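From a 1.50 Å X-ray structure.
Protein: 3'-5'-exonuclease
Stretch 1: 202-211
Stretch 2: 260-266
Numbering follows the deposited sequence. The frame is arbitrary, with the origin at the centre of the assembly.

Stretch 1, residues 202-211: HMRSACDDFV
Stretch 2, residues 260-266: IDLQKLL

Residues 202-204 form the end of a strand. S205 turns with positive phi (57/27), A206 takes the N-cap position, and a helix runs from C207 through V211. F210 N hydrogen-bonds to A206 O (2.9 Å) and V211 N to C207 O (2.9 Å). Stretch 2 is helical throughout. The two helices run nearly parallel, 3° apart, with axes 10.4 Å apart at closest approach. C207 CA lies 6.2 Å from D261 CA, and one turn on V211 CA lies 7.0 Å from L265 CA.

L265 is the apolar centre. Its CB points sideways, but the m,t rotamer (-65/173°) brings the side-chain end nearer to stretch 1. M203, F210 and V211 all point CB toward stretch 2. F210 in t (180°, chi2 80°) offers its ring edge, with CE2 3.7 Å from L265 CD2. V211 in t (167°) places V211 CG2 4.0 Å from L265 CD2. M203 in t,m,m (-171/-77/-76°) ends with M203 CE 4.2 Å from L265 CD1. L265 CG lies 4.3 Å from C207 SG.

C207 is t (-165°). C207 SG lies 4.2 Å from K264 CB, and C207 CB lies 3.5 Å from D261 OD1; D261 is m.

K264 is m, then t,t,t. This extended chain carries K264 NZ to D208 OD1, 2.8 Å away, a hydrogen bond within a salt bridge. D208 is m (chi2 -19°); its CB points sideways, but the carboxylate end comes nearer.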

# COMPACT_ATOMS: atom_id res chain seq x y z
N HIS A 202 6.09 0.26 3.79
CA HIS A 202 5.35 0.76 4.95
C HIS A 202 6.35 1.40 5.92
O HIS A 202 7.38 0.81 6.27
CB HIS A 202 4.59 -0.39 5.61
CG HIS A 202 3.75 0.02 6.79
ND1 HIS A 202 2.43 0.38 6.67
CD2 HIS A 202 4.05 0.12 8.10
CE1 HIS A 202 1.95 0.70 7.86
NE2 HIS A 202 2.92 0.55 8.75
N MET A 203 6.06 2.62 6.35
CA MET A 203 6.86 3.27 7.36
C MET A 203 5.92 4.06 8.26
O MET A 203 5.18 4.96 7.81
CB MET A 203 7.90 4.22 6.73
CG MET A 203 8.94 4.81 7.70
SD MET A 203 8.34 6.17 8.76
CE MET A 203 8.30 7.52 7.56
N ARG A 204 5.97 3.73 9.54
CA ARG A 204 5.30 4.54 10.55
C ARG A 204 6.21 4.71 11.75
O ARG A 204 6.62 3.72 12.35
CB ARG A 204 4.01 3.88 10.98
CG ARG A 204 3.26 4.70 12.01
CD ARG A 204 1.77 4.58 11.83
NE ARG A 204 1.34 3.18 11.93
CZ ARG A 204 0.10 2.75 11.71
NH1 ARG A 204 -0.17 1.46 11.82
NH2 ARG A 204 -0.85 3.61 11.37
N SER A 205 6.50 5.96 12.10
CA SER A 205 7.25 6.32 13.31
C SER A 205 8.63 5.66 13.42
O SER A 205 9.15 5.44 14.51
CB SER A 205 6.42 6.04 14.58
OG SER A 205 5.15 6.66 14.47
N ALA A 206 9.21 5.35 12.26
CA ALA A 206 10.43 4.57 12.19
C ALA A 206 11.39 5.15 11.15
O ALA A 206 12.16 4.41 10.55
CB ALA A 206 10.10 3.12 11.84
N CYS A 207 11.36 6.46 10.92
CA CYS A 207 12.04 7.00 9.75
C CYS A 207 13.53 6.72 9.75
O CYS A 207 14.08 6.25 8.74
CB CYS A 207 11.75 8.48 9.59
SG CYS A 207 12.21 9.10 7.93
N ASP A 208 14.22 7.00 10.86
CA ASP A 208 15.67 6.84 10.85
C ASP A 208 16.09 5.39 10.60
O ASP A 208 16.99 5.14 9.78
CB ASP A 208 16.31 7.37 12.14
CG ASP A 208 16.34 8.89 12.19
OD1 ASP A 208 16.22 9.57 11.14
OD2 ASP A 208 16.51 9.41 13.31
N ASP A 209 15.43 4.43 11.26
CA ASP A 209 15.78 3.02 11.06
C ASP A 209 15.41 2.53 9.65
O ASP A 209 16.12 1.72 9.07
CB ASP A 209 15.10 2.13 12.09
CG ASP A 209 15.73 2.24 13.48
OD1 ASP A 209 16.73 2.98 13.64
OD2 ASP A 209 15.23 1.59 14.42
N PHE A 210 14.30 3.04 9.12
CA PHE A 210 13.82 2.68 7.77
C PHE A 210 14.85 3.15 6.75
O PHE A 210 15.27 2.38 5.88
CB PHE A 210 12.47 3.37 7.59
CG PHE A 210 11.77 3.15 6.26
CD1 PHE A 210 11.06 1.99 6.01
CD2 PHE A 210 11.72 4.18 5.33
CE1 PHE A 210 10.33 1.83 4.81
CE2 PHE A 210 11.01 4.03 4.12
CZ PHE A 210 10.33 2.83 3.87
N VAL A 211 15.28 4.41 6.89
CA VAL A 211 16.29 4.96 5.97
C VAL A 211 17.63 4.24 6.12
O VAL A 211 18.29 3.97 5.12
CB VAL A 211 16.42 6.49 6.18
CG1 VAL A 211 17.69 7.05 5.48
CG2 VAL A 211 15.17 7.19 5.63
N ILE A 260 10.68 16.98 8.32
CA ILE A 260 12.04 16.45 8.43
C ILE A 260 12.10 15.02 7.90
O ILE A 260 13.02 14.66 7.15
CB ILE A 260 12.55 16.52 9.90
CG1 ILE A 260 12.68 17.99 10.35
CG2 ILE A 260 13.90 15.82 10.04
CD1 ILE A 260 12.83 18.18 11.87
N ASP A 261 11.11 14.21 8.25
CA ASP A 261 11.04 12.83 7.75
C ASP A 261 10.94 12.83 6.23
O ASP A 261 11.61 12.02 5.56
CB ASP A 261 9.80 12.10 8.26
CG ASP A 261 9.80 11.88 9.75
OD1 ASP A 261 10.89 11.83 10.36
OD2 ASP A 261 8.66 11.73 10.28
N LEU A 262 10.09 13.70 5.69
CA LEU A 262 9.92 13.76 4.23
C LEU A 262 11.25 14.04 3.54
O LEU A 262 11.58 13.40 2.55
CB LEU A 262 8.89 14.81 3.82
CG LEU A 262 8.78 15.03 2.31
CD1 LEU A 262 8.27 13.76 1.60
CD2 LEU A 262 7.89 16.24 1.98
N GLN A 263 12.02 15.01 4.04
CA GLN A 263 13.29 15.33 3.42
C GLN A 263 14.27 14.14 3.50
O GLN A 263 14.99 13.87 2.54
CB GLN A 263 13.86 16.61 4.02
CG GLN A 263 13.02 17.85 3.70
CD GLN A 263 12.82 18.04 2.19
OE1 GLN A 263 13.77 17.97 1.41
NE2 GLN A 263 11.57 18.27 1.79
N LYS A 264 14.26 13.42 4.61
CA LYS A 264 15.11 12.23 4.71
C LYS A 264 14.73 11.21 3.64
O LYS A 264 15.61 10.59 3.02
CB LYS A 264 15.01 11.60 6.10
CG LYS A 264 15.68 12.44 7.21
CD LYS A 264 15.32 11.91 8.59
CE LYS A 264 16.08 12.69 9.65
NZ LYS A 264 15.69 12.31 11.04
N LEU A 265 13.43 11.03 3.41
CA LEU A 265 12.99 10.06 2.41
C LEU A 265 13.34 10.52 1.00
O LEU A 265 13.85 9.74 0.19
CB LEU A 265 11.48 9.80 2.54
CG LEU A 265 11.02 9.12 3.85
CD1 LEU A 265 9.51 9.11 3.89
CD2 LEU A 265 11.55 7.70 3.93
N LEU A 266 13.08 11.79 0.69
CA LEU A 266 13.35 12.30 -0.66
C LEU A 266 14.82 12.26 -1.01
O LEU A 266 15.18 12.03 -2.18
CB LEU A 266 12.80 13.72 -0.85
CG LEU A 266 11.28 13.86 -0.76
CD1 LEU A 266 10.90 15.34 -0.74
CD2 LEU A 266 10.56 13.16 -1.91